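Local structure of free serine kinase (Thermococcus kodakarensis KOD1, 5X0J) at residues K58-L66 against E207-G215; F106-L117 against V164-E175. The protein phosphorylates free L-serine with ADP in a magnesium-dependent reaction, giving O-phospho-L-serine and AMP in the first step from L-serine to L-cysteine. The protein carries 1 engineered substitution. All coordinates share one frame; numbering follows the deposited sequence. Where two conformers were deposited one is given.

Contact 1: residues K58-L66 against E207-G215; sequences KVPGEDMYL and EVMELVKRG
Leu66 and Val212 make the tight end of this contact: CD1 of Leu66 lies 3.3 Å from CG2 of Val212, less than the usual van der Waals separation of two methyls. CG of Leu66 is turned anti to the backbone N (chi1 174°), and its two methyls divide the helix between them, CD1 going to Val212 and CD2 to the terminal methyl of Met209, with 3.9 Å from Leu66 CD2 to Met209 CE. The Met209 side chain bends at chi2 and chi3, which turns its sulfur and methyl toward Pro60 and Leu66; Met209 SD lies against CD of the Pro60 ring at 3.7 Å. Val59, Leu66, Met209 and Val212 are all buried, and His29 covers Leu66 and Val212 as well.

The outer side is polar and rests on one long, exposed side chain. Lys213, bent at chi2 and chi3, slides its CD past Val59 CG1 at 3.6 Å and delivers its ammonium to two acceptors. NZ of Lys213 donates to Pro60 O at 2.9 Å, nearly in line with the carbonyl bond. A salt bridge of 2.7 Å joins Lys213 NZ to Glu62 OE1 on the anti lone pair. The other oxygen, Glu62 OE2, pairs with Lys27, so two lysines share the carboxylate. The type II beta turn from Val59 to Glu62, closed by Glu62 N to Val59 O at 3.2 Å, presents both acceptors.

Two antiparallel strands of the mixed sheet, 54-58 and 65-67, thus form a beta hairpin whose connecting loop and second strand pack against helix 205-213.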
loop_
_atom_site.group_PDB
_atom_site.type_symbol
_atom_site.label_atom_id
_atom_site.label_comp_id
_atom_site.label_asym_id
_atom_site.label_seq_id
_atom_site.Cartn_x
_atom_site.Cartn_y
_atom_site.Cartn_z
ATOM N N LYS A 58 -3.811 -13.312 -13.197
ATOM C CA LYS A 58 -4.949 -14.245 -13.209
ATOM C C LYS A 58 -5.081 -14.972 -11.866
ATOM O O LYS A 58 -4.095 -15.479 -11.330
ATOM C CB LYS A 58 -4.756 -15.248 -14.351
ATOM C CG LYS A 58 -5.763 -16.381 -14.456
ATOM C CD LYS A 58 -7.123 -15.895 -14.894
ATOM C CE LYS A 58 -8.021 -17.073 -15.264
ATOM N NZ LYS A 58 -8.102 -18.134 -14.210
ATOM N N VAL A 59 -6.297 -15.006 -11.323
ATOM C CA VAL A 59 -6.580 -15.767 -10.111
ATOM C C VAL A 59 -6.795 -17.227 -10.517
ATOM O O VAL A 59 -7.646 -17.495 -11.361
ATOM C CB VAL A 59 -7.852 -15.257 -9.409
ATOM C CG1 VAL A 59 -8.175 -16.107 -8.183
ATOM C CG2 VAL A 59 -7.693 -13.796 -9.024
ATOM N N PRO A 60 -6.028 -18.170 -9.925
ATOM C CA PRO A 60 -6.258 -19.584 -10.232
ATOM C C PRO A 60 -7.697 -19.999 -9.951
ATOM O O PRO A 60 -8.222 -19.715 -8.872
ATOM C CB PRO A 60 -5.295 -20.316 -9.290
ATOM C CG PRO A 60 -4.226 -19.334 -8.997
ATOM C CD PRO A 60 -4.898 -17.994 -8.997
ATOM N N GLY A 61 -8.334 -20.620 -10.941
ATOM C CA GLY A 61 -9.697 -21.129 -10.810
ATOM C C GLY A 61 -10.828 -20.160 -11.121
ATOM O O GLY A 61 -11.963 -20.593 -11.263
ATOM N N GLU A 62 -10.536 -18.859 -11.234
ATOM C CA GLU A 62 -11.569 -17.827 -11.411
ATOM C C GLU A 62 -11.317 -17.020 -12.672
ATOM O O GLU A 62 -10.164 -16.788 -13.033
ATOM C CB GLU A 62 -11.561 -16.852 -10.226
ATOM C CG GLU A 62 -11.962 -17.450 -8.892
ATOM C CD GLU A 62 -11.810 -16.467 -7.738
ATOM O OE1 GLU A 62 -11.234 -16.858 -6.702
ATOM O OE2 GLU A 62 -12.259 -15.301 -7.859
ATOM N N ASP A 63 -12.392 -16.557 -13.310
ATOM C CA ASP A 63 -12.299 -15.591 -14.411
ATOM C C ASP A 63 -12.209 -14.174 -13.836
ATOM O O ASP A 63 -13.055 -13.319 -14.100
ATOM C CB ASP A 63 -13.497 -15.721 -15.364
ATOM C CG ASP A 63 -13.565 -17.083 -16.039
ATOM N N MET A 64 -11.156 -13.958 -13.048
ATOM C CA MET A 64 -10.894 -12.696 -12.350
ATOM C C MET A 64 -9.394 -12.483 -12.305
ATOM O O MET A 64 -8.628 -13.452 -12.359
ATOM C CB MET A 64 -11.390 -12.741 -10.903
ATOM C CG MET A 64 -12.895 -12.862 -10.707
ATOM S SD MET A 64 -13.810 -11.397 -11.222
ATOM C CE MET A 64 -13.347 -10.183 -9.988
ATOM N N TYR A 65 -8.997 -11.223 -12.158
ATOM C CA TYR A 65 -7.605 -10.830 -12.024
ATOM C C TYR A 65 -7.372 -10.232 -10.652
ATOM O O TYR A 65 -8.094 -9.329 -10.240
ATOM C CB TYR A 65 -7.263 -9.806 -13.103
ATOM C CG TYR A 65 -7.188 -10.424 -14.472
ATOM C CD1 TYR A 65 -6.035 -11.080 -14.889
ATOM C CD2 TYR A 65 -8.286 -10.402 -15.329
ATOM C CE1 TYR A 65 -5.958 -11.679 -16.134
ATOM C CE2 TYR A 65 -8.217 -11.002 -16.583
ATOM C CZ TYR A 65 -7.049 -11.644 -16.969
ATOM O OH TYR A 65 -6.958 -12.239 -18.216
ATOM N N LEU A 66 -6.382 -10.762 -9.938
ATOM C CA LEU A 66 -5.862 -10.147 -8.724
ATOM C C LEU A 66 -5.314 -8.778 -9.082
ATOM O O LEU A 66 -4.528 -8.675 -10.024
ATOM C CB LEU A 66 -4.715 -11.000 -8.185
ATOM C CG LEU A 66 -3.939 -10.438 -6.987
ATOM C CD1 LEU A 66 -4.840 -10.248 -5.772
ATOM C CD2 LEU A 66 -2.731 -11.326 -6.680
ATOM N N GLU A 207 0.741 -16.489 0.401
ATOM C CA GLU A 207 -0.208 -15.929 1.383
ATOM C C GLU A 207 -1.189 -14.931 0.754
ATOM O O GLU A 207 -2.366 -14.919 1.100
ATOM C CB GLU A 207 0.533 -15.261 2.549
ATOM C CG GLU A 207 1.261 -16.253 3.451
ATOM C CD GLU A 207 2.262 -15.604 4.396
ATOM O OE1 GLU A 207 2.544 -14.387 4.299
ATOM O OE2 GLU A 207 2.784 -16.330 5.271
ATOM N N VAL A 208 -0.710 -14.115 -0.176
ATOM C CA VAL A 208 -1.573 -13.132 -0.837
ATOM C C VAL A 208 -2.685 -13.829 -1.620
ATOM O O VAL A 208 -3.853 -13.477 -1.470
ATOM C CB VAL A 208 -0.779 -12.192 -1.774
ATOM C CG1 VAL A 208 -1.718 -11.265 -2.547
ATOM C CG2 VAL A 208 0.235 -11.362 -0.993
ATOM N N MET A 209 -2.318 -14.798 -2.455
ATOM C CA MET A 209 -3.318 -15.493 -3.269
ATOM C C MET A 209 -4.255 -16.321 -2.392
ATOM O O MET A 209 -5.467 -16.321 -2.622
ATOM C CB MET A 209 -2.675 -16.364 -4.361
ATOM C CG MET A 209 -3.637 -16.762 -5.480
ATOM S SD MET A 209 -4.284 -15.355 -6.411
ATOM C CE MET A 209 -2.945 -15.077 -7.562
ATOM N N GLU A 210 -3.702 -16.996 -1.386
ATOM C CA GLU A 210 -4.514 -17.714 -0.386
ATOM C C GLU A 210 -5.573 -16.800 0.256
ATOM O O GLU A 210 -6.740 -17.188 0.369
ATOM C CB GLU A 210 -3.624 -18.344 0.694
ATOM N N LEU A 211 -5.165 -15.591 0.646
ATOM C CA LEU A 211 -6.075 -14.609 1.258
ATOM C C LEU A 211 -7.145 -14.132 0.275
ATOM O O LEU A 211 -8.322 -14.022 0.624
ATOM C CB LEU A 211 -5.294 -13.395 1.796
ATOM C CG LEU A 211 -5.982 -12.623 2.927
ATOM C CD1 LEU A 211 -5.865 -13.371 4.246
ATOM C CD2 LEU A 211 -5.424 -11.216 3.079
ATOM N N VAL A 212 -6.726 -13.845 -0.952
ATOM C CA VAL A 212 -7.652 -13.436 -2.012
ATOM C C VAL A 212 -8.696 -14.516 -2.300
ATOM O O VAL A 212 -9.869 -14.193 -2.485
ATOM C CB VAL A 212 -6.883 -13.091 -3.304
ATOM C CG1 VAL A 212 -7.821 -12.908 -4.492
ATOM C CG2 VAL A 212 -6.052 -11.841 -3.086
ATOM N N LYS A 213 -8.267 -15.778 -2.322
ATOM C CA LYS A 213 -9.179 -16.910 -2.553
ATOM C C LYS A 213 -10.201 -17.083 -1.421
ATOM O O LYS A 213 -11.320 -17.536 -1.670
ATOM C CB LYS A 213 -8.393 -18.217 -2.739
ATOM C CG LYS A 213 -7.513 -18.291 -3.984
ATOM C CD LYS A 213 -8.269 -18.255 -5.298
ATOM C CE LYS A 213 -9.071 -19.522 -5.543
ATOM N NZ LYS A 213 -10.007 -19.309 -6.673
ATOM N N ARG A 214 -9.826 -16.735 -0.189
ATOM C CA ARG A 214 -10.761 -16.738 0.949
ATOM C C ARG A 214 -11.697 -15.514 1.001
ATOM O O ARG A 214 -12.557 -15.436 1.881
ATOM C CB ARG A 214 -9.998 -16.856 2.276
ATOM C CG ARG A 214 -9.193 -18.138 2.425
ATOM N N GLY A 215 -11.532 -14.567 0.075
ATOM C CA GLY A 215 -12.338 -13.348 0.029
ATOM C C GLY A 215 -11.985 -12.321 1.096
ATOM O O GLY A 215 -12.807 -11.464 1.424
#

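Contact 2: residues F106-L117 against V164-E175; sequences FKGDLNEVVERL and VLDEMSVEGKIE
Arg116 and Glu171 approach from opposite directions and meet end-on, guanidinium and carboxylate only 22° from coplanar. NH1 of Arg116 reaches the syn lone pair of Glu171 OE1 at 2.8 Å in a nearly straight bond (N-H...O 173°), while NH2 of Arg116 takes Glu171 OE2 at 2.9 Å. A longer bond of 3.2 Å joins Arg116 NH2 to the anti lone pair of Glu167 OE1, whose other oxygen pairs with Lys163. CG of Met168 lies over one guanidinium face, and Lys173 NZ adds a second donor to Glu171 OE1. An alanine in place of Arg116 is likely to leave Glu167 and Glu171 without this shared cation and to uncover Met168.

Deeper in, Met168 bends at chi3, bringing CE against both Glu112 CG and Val113 CG2, the latter 3.9 Å from Met168 CE. Val113 CG2 also sits over one face of the Phe106 ring and meets Ile174 CG2, the two side chains crossing at about a right angle. At the strand end, Lys107 and Glu175 form an antiparallel hydrogen-bonded pair, with 3.0 Å from Lys107 N to Glu175 O. A water bridges Asp109 N, Glu112 OE1 and Lys173 O.

The axes of segments 110-117 and 164-170 come within 10.4 Å at 129°, and Phe106 and Leu165 both touch Phe198 of strand 196-199: a pair of helices packed on an antiparallel sheet in the SerK C-terminal domain.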
loop_
_atom_site.group_PDB
_atom_site.type_symbol
_atom_site.label_atom_id
_atom_site.label_comp_id
_atom_site.label_asym_id
_atom_site.label_seq_id
_atom_site.Cartn_x
_atom_site.Cartn_y
_atom_site.Cartn_z
ATOM N N PHE A 106 4.765 8.515 9.955
ATOM C CA PHE A 106 4.141 9.811 10.142
ATOM C C PHE A 106 5.082 10.880 10.628
ATOM O O PHE A 106 6.067 10.596 11.334
ATOM C CB PHE A 106 2.909 9.735 11.058
ATOM C CG PHE A 106 3.203 9.357 12.484
ATOM C CD1 PHE A 106 3.539 10.327 13.426
ATOM C CD2 PHE A 106 3.107 8.042 12.898
ATOM C CE1 PHE A 106 3.797 9.977 14.747
ATOM C CE2 PHE A 106 3.359 7.688 14.215
ATOM C CZ PHE A 106 3.703 8.659 15.142
ATOM N N LYS A 107 4.749 12.107 10.233
ATOM C CA LYS A 107 5.238 13.310 10.873
ATOM C C LYS A 107 4.069 13.801 11.725
ATOM O O LYS A 107 2.983 14.074 11.208
ATOM C CB LYS A 107 5.642 14.356 9.830
ATOM C CG LYS A 107 6.243 15.630 10.399
ATOM C CD LYS A 107 7.668 15.435 10.896
ATOM C CE LYS A 107 8.098 16.604 11.769
ATOM N NZ LYS A 107 9.425 16.387 12.394
ATOM N N GLY A 108 4.296 13.884 13.033
ATOM C CA GLY A 108 3.273 14.317 13.978
ATOM C C GLY A 108 3.592 13.892 15.391
ATOM O O GLY A 108 4.690 13.396 15.674
ATOM N N ASP A 109 2.624 14.087 16.284
ATOM C CA ASP A 109 2.853 13.871 17.707
ATOM C C ASP A 109 2.641 12.407 18.099
ATOM O O ASP A 109 1.516 11.896 18.003
ATOM C CB ASP A 109 1.940 14.749 18.548
ATOM C CG ASP A 109 2.235 14.606 20.023
ATOM O OD1 ASP A 109 3.319 15.041 20.455
ATOM O OD2 ASP A 109 1.415 14.025 20.748
ATOM N N LEU A 110 3.712 11.760 18.562
ATOM C CA LEU A 110 3.664 10.379 19.047
ATOM C C LEU A 110 2.547 10.152 20.057
ATOM O O LEU A 110 1.755 9.234 19.907
ATOM C CB LEU A 110 4.991 9.969 19.686
ATOM C CG LEU A 110 4.998 8.579 20.350
ATOM C CD1 LEU A 110 4.889 7.485 19.286
ATOM C CD2 LEU A 110 6.226 8.401 21.228
ATOM N N ASN A 111 2.500 10.972 21.102
ATOM C CA ASN A 111 1.524 10.757 22.173
ATOM C C ASN A 111 0.076 10.794 21.677
ATOM O O ASN A 111 -0.743 9.979 22.094
ATOM C CB ASN A 111 1.735 11.755 23.323
ATOM C CG ASN A 111 3.065 11.555 24.047
ATOM O OD1 ASN A 111 3.697 10.498 23.966
ATOM N ND2 ASN A 111 3.489 12.581 24.779
ATOM N N GLU A 112 -0.221 11.707 20.759
ATOM C CA GLU A 112 -1.544 11.778 20.140
ATOM C C GLU A 112 -1.879 10.506 19.343
ATOM O O GLU A 112 -2.994 9.988 19.434
ATOM C CB GLU A 112 -1.631 12.995 19.219
ATOM C CG GLU A 112 -3.040 13.360 18.795
ATOM C CD GLU A 112 -3.106 14.692 18.062
ATOM O OE1 GLU A 112 -2.103 15.096 17.415
ATOM O OE2 GLU A 112 -4.162 15.337 18.140
ATOM N N VAL A 113 -0.915 10.025 18.561
ATOM C CA VAL A 113 -1.083 8.783 17.795
ATOM C C VAL A 113 -1.292 7.603 18.758
ATOM O O VAL A 113 -2.241 6.835 18.599
ATOM C CB VAL A 113 0.098 8.537 16.814
ATOM C CG1 VAL A 113 -0.009 7.173 16.136
ATOM C CG2 VAL A 113 0.145 9.628 15.744
ATOM N N VAL A 114 -0.443 7.489 19.778
ATOM C CA VAL A 114 -0.566 6.394 20.757
ATOM C C VAL A 114 -1.934 6.400 21.458
ATOM O O VAL A 114 -2.567 5.344 21.604
ATOM C CB VAL A 114 0.600 6.412 21.772
ATOM C CG1 VAL A 114 0.360 5.419 22.913
ATOM C CG2 VAL A 114 1.913 6.099 21.070
ATOM N N GLU A 115 -2.391 7.574 21.889
ATOM C CA GLU A 115 -3.714 7.768 22.510
ATOM C C GLU A 115 -4.829 7.242 21.609
ATOM O O GLU A 115 -5.752 6.544 22.046
ATOM C CB GLU A 115 -3.939 9.269 22.796
ATOM C CG GLU A 115 -5.302 9.657 23.357
ATOM C CD GLU A 115 -5.373 11.122 23.762
ATOM O OE1 GLU A 115 -4.917 11.986 22.979
ATOM O OE2 GLU A 115 -5.898 11.409 24.857
ATOM N N ARG A 116 -4.752 7.618 20.329
ATOM C CA ARG A 116 -5.761 7.177 19.352
ATOM C C ARG A 116 -5.692 5.672 19.091
ATOM O O ARG A 116 -6.729 5.023 18.954
ATOM C CB ARG A 116 -5.661 7.957 18.030
ATOM C CG ARG A 116 -6.240 9.364 18.091
ATOM C CD ARG A 116 -7.763 9.360 18.065
ATOM N NE ARG A 116 -8.320 9.084 16.741
ATOM C CZ ARG A 116 -8.440 9.974 15.754
ATOM N NH1 ARG A 116 -8.039 11.226 15.913
ATOM N NH2 ARG A 116 -8.964 9.600 14.589
ATOM N N LEU A 117 -4.486 5.119 19.013
ATOM C CA LEU A 117 -4.323 3.666 18.896
ATOM C C LEU A 117 -4.941 2.925 20.095
ATOM O O LEU A 117 -5.688 1.955 19.922
ATOM C CB LEU A 117 -2.847 3.304 18.749
ATOM C CG LEU A 117 -2.170 3.753 17.448
ATOM C CD1 LEU A 117 -0.681 3.470 17.558
ATOM C CD2 LEU A 117 -2.750 3.062 16.214
ATOM N N VAL A 164 -6.654 4.097 12.211
ATOM C CA VAL A 164 -6.311 5.258 13.013
ATOM C C VAL A 164 -5.438 6.234 12.219
ATOM O O VAL A 164 -5.696 7.436 12.228
ATOM C CB VAL A 164 -5.609 4.840 14.321
ATOM C CG1 VAL A 164 -4.938 6.032 15.015
ATOM C CG2 VAL A 164 -6.609 4.181 15.255
ATOM N N LEU A 165 -4.426 5.720 11.526
ATOM C CA LEU A 165 -3.542 6.586 10.747
ATOM C C LEU A 165 -4.295 7.263 9.610
ATOM O O LEU A 165 -4.082 8.446 9.349
ATOM C CB LEU A 165 -2.356 5.797 10.189
ATOM C CG LEU A 165 -1.405 5.180 11.215
ATOM C CD1 LEU A 165 -0.352 4.353 10.493
ATOM C CD2 LEU A 165 -0.769 6.237 12.102
ATOM N N ASP A 166 -5.188 6.517 8.953
ATOM C CA ASP A 166 -6.043 7.078 7.895
ATOM C C ASP A 166 -6.876 8.239 8.425
ATOM O O ASP A 166 -6.899 9.321 7.844
ATOM C CB ASP A 166 -6.949 5.980 7.345
ATOM C CG ASP A 166 -7.648 6.361 6.062
ATOM O OD1 ASP A 166 -7.001 6.923 5.150
ATOM O OD2 ASP A 166 -8.847 6.034 5.948
ATOM N N GLU A 167 -7.538 8.015 9.553
ATOM C CA GLU A 167 -8.364 9.053 10.153
ATOM C C GLU A 167 -7.562 10.282 10.568
ATOM O O GLU A 167 -7.979 11.411 10.314
ATOM C CB GLU A 167 -9.106 8.502 11.360
ATOM C CG GLU A 167 -10.157 7.470 10.992
ATOM C CD GLU A 167 -10.705 6.725 12.196
ATOM O OE1 GLU A 167 -10.317 7.029 13.344
ATOM O OE2 GLU A 167 -11.534 5.818 11.984
ATOM N N MET A 168 -6.420 10.060 11.209
ATOM C CA MET A 168 -5.582 11.175 11.648
ATOM C C MET A 168 -5.021 11.955 10.469
ATOM O O MET A 168 -4.873 13.172 10.553
ATOM C CB MET A 168 -4.470 10.694 12.576
ATOM C CG MET A 168 -5.004 10.152 13.894
ATOM S SD MET A 168 -3.737 9.694 15.083
ATOM C CE MET A 168 -3.316 11.315 15.744
ATOM N N SER A 169 -4.722 11.251 9.380
ATOM C CA SER A 169 -4.282 11.874 8.128
ATOM C C SER A 169 -5.377 12.767 7.537
ATOM O O SER A 169 -5.142 13.922 7.169
ATOM C CB SER A 169 -3.874 10.771 7.149
ATOM O OG SER A 169 -3.741 11.237 5.824
ATOM N N VAL A 170 -6.589 12.228 7.460
ATOM C CA VAL A 170 -7.738 12.993 6.941
ATOM C C VAL A 170 -8.041 14.211 7.814
ATOM O O VAL A 170 -8.382 15.280 7.294
ATOM C CB VAL A 170 -8.974 12.085 6.777
ATOM C CG1 VAL A 170 -10.232 12.891 6.464
ATOM C CG2 VAL A 170 -8.720 11.062 5.673
ATOM N N GLU A 171 -7.900 14.045 9.125
ATOM C CA GLU A 171 -8.097 15.143 10.080
ATOM C C GLU A 171 -6.978 16.203 10.044
ATOM O O GLU A 171 -7.138 17.276 10.624
ATOM C CB GLU A 171 -8.233 14.584 11.505
ATOM C CG GLU A 171 -9.496 13.748 11.755
ATOM C CD GLU A 171 -9.346 12.766 12.903
ATOM O OE1 GLU A 171 -8.512 13.016 13.798
ATOM O OE2 GLU A 171 -10.067 11.730 12.925
ATOM N N GLY A 172 -5.859 15.915 9.380
ATOM C CA GLY A 172 -4.727 16.843 9.306
ATOM C C GLY A 172 -3.788 16.798 10.497
ATOM O O GLY A 172 -2.853 17.601 10.575
ATOM N N LYS A 173 -3.999 15.857 11.414
ATOM C CA LYS A 173 -3.189 15.755 12.623
ATOM C C LYS A 173 -1.798 15.206 12.324
ATOM O O LYS A 173 -0.844 15.532 13.031
ATOM C CB LYS A 173 -3.888 14.892 13.672
ATOM C CG LYS A 173 -5.173 15.509 14.199
ATOM C CD LYS A 173 -5.802 14.634 15.270
ATOM C CE LYS A 173 -6.889 15.373 16.037
ATOM N NZ LYS A 173 -8.039 15.738 15.167
ATOM N N ILE A 174 -1.685 14.356 11.301
ATOM C CA ILE A 174 -0.399 13.810 10.886
ATOM C C ILE A 174 -0.232 13.906 9.386
ATOM O O ILE A 174 -1.221 14.008 8.652
ATOM C CB ILE A 174 -0.225 12.318 11.296
ATOM C CG1 ILE A 174 -1.268 11.393 10.628
ATOM C CG2 ILE A 174 -0.252 12.170 12.812
ATOM C CD1 ILE A 174 -1.002 9.920 10.874
ATOM N N GLU A 175 1.025 13.882 8.951
ATOM C CA GLU A 175 1.361 13.616 7.559
ATOM C C GLU A 175 1.666 12.123 7.478
ATOM O O GLU A 175 2.577 11.648 8.148
ATOM C CB GLU A 175 2.566 14.465 7.137
ATOM C CG GLU A 175 2.770 14.600 5.633
ATOM C CD GLU A 175 3.177 16.008 5.234
ATOM O OE1 GLU A 175 2.311 16.765 4.735
ATOM O OE2 GLU A 175 4.352 16.368 5.462
HETATM O O HOH W 1 0.309 15.551 15.554
#

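Starting from the N terminus, the chain first passes 58-66, in the hairpin of the mixed sheet within the ParB-like N-terminal region. It then runs through 106-117 and, 47 residues on, returns at 164-175, where contact 2 closes the smaller loop. Only at 207-215 does it come back to the hairpin, so contact 1 closes a loop of 141 residues with contact 2 nested inside. Contact 2 ties helices and strands together within the SerK C-terminal domain; contact 1 joins the N-terminal hairpin to a later helix. The two do not touch: their centres are 33 Å apart, on opposite sides of the chain's centre.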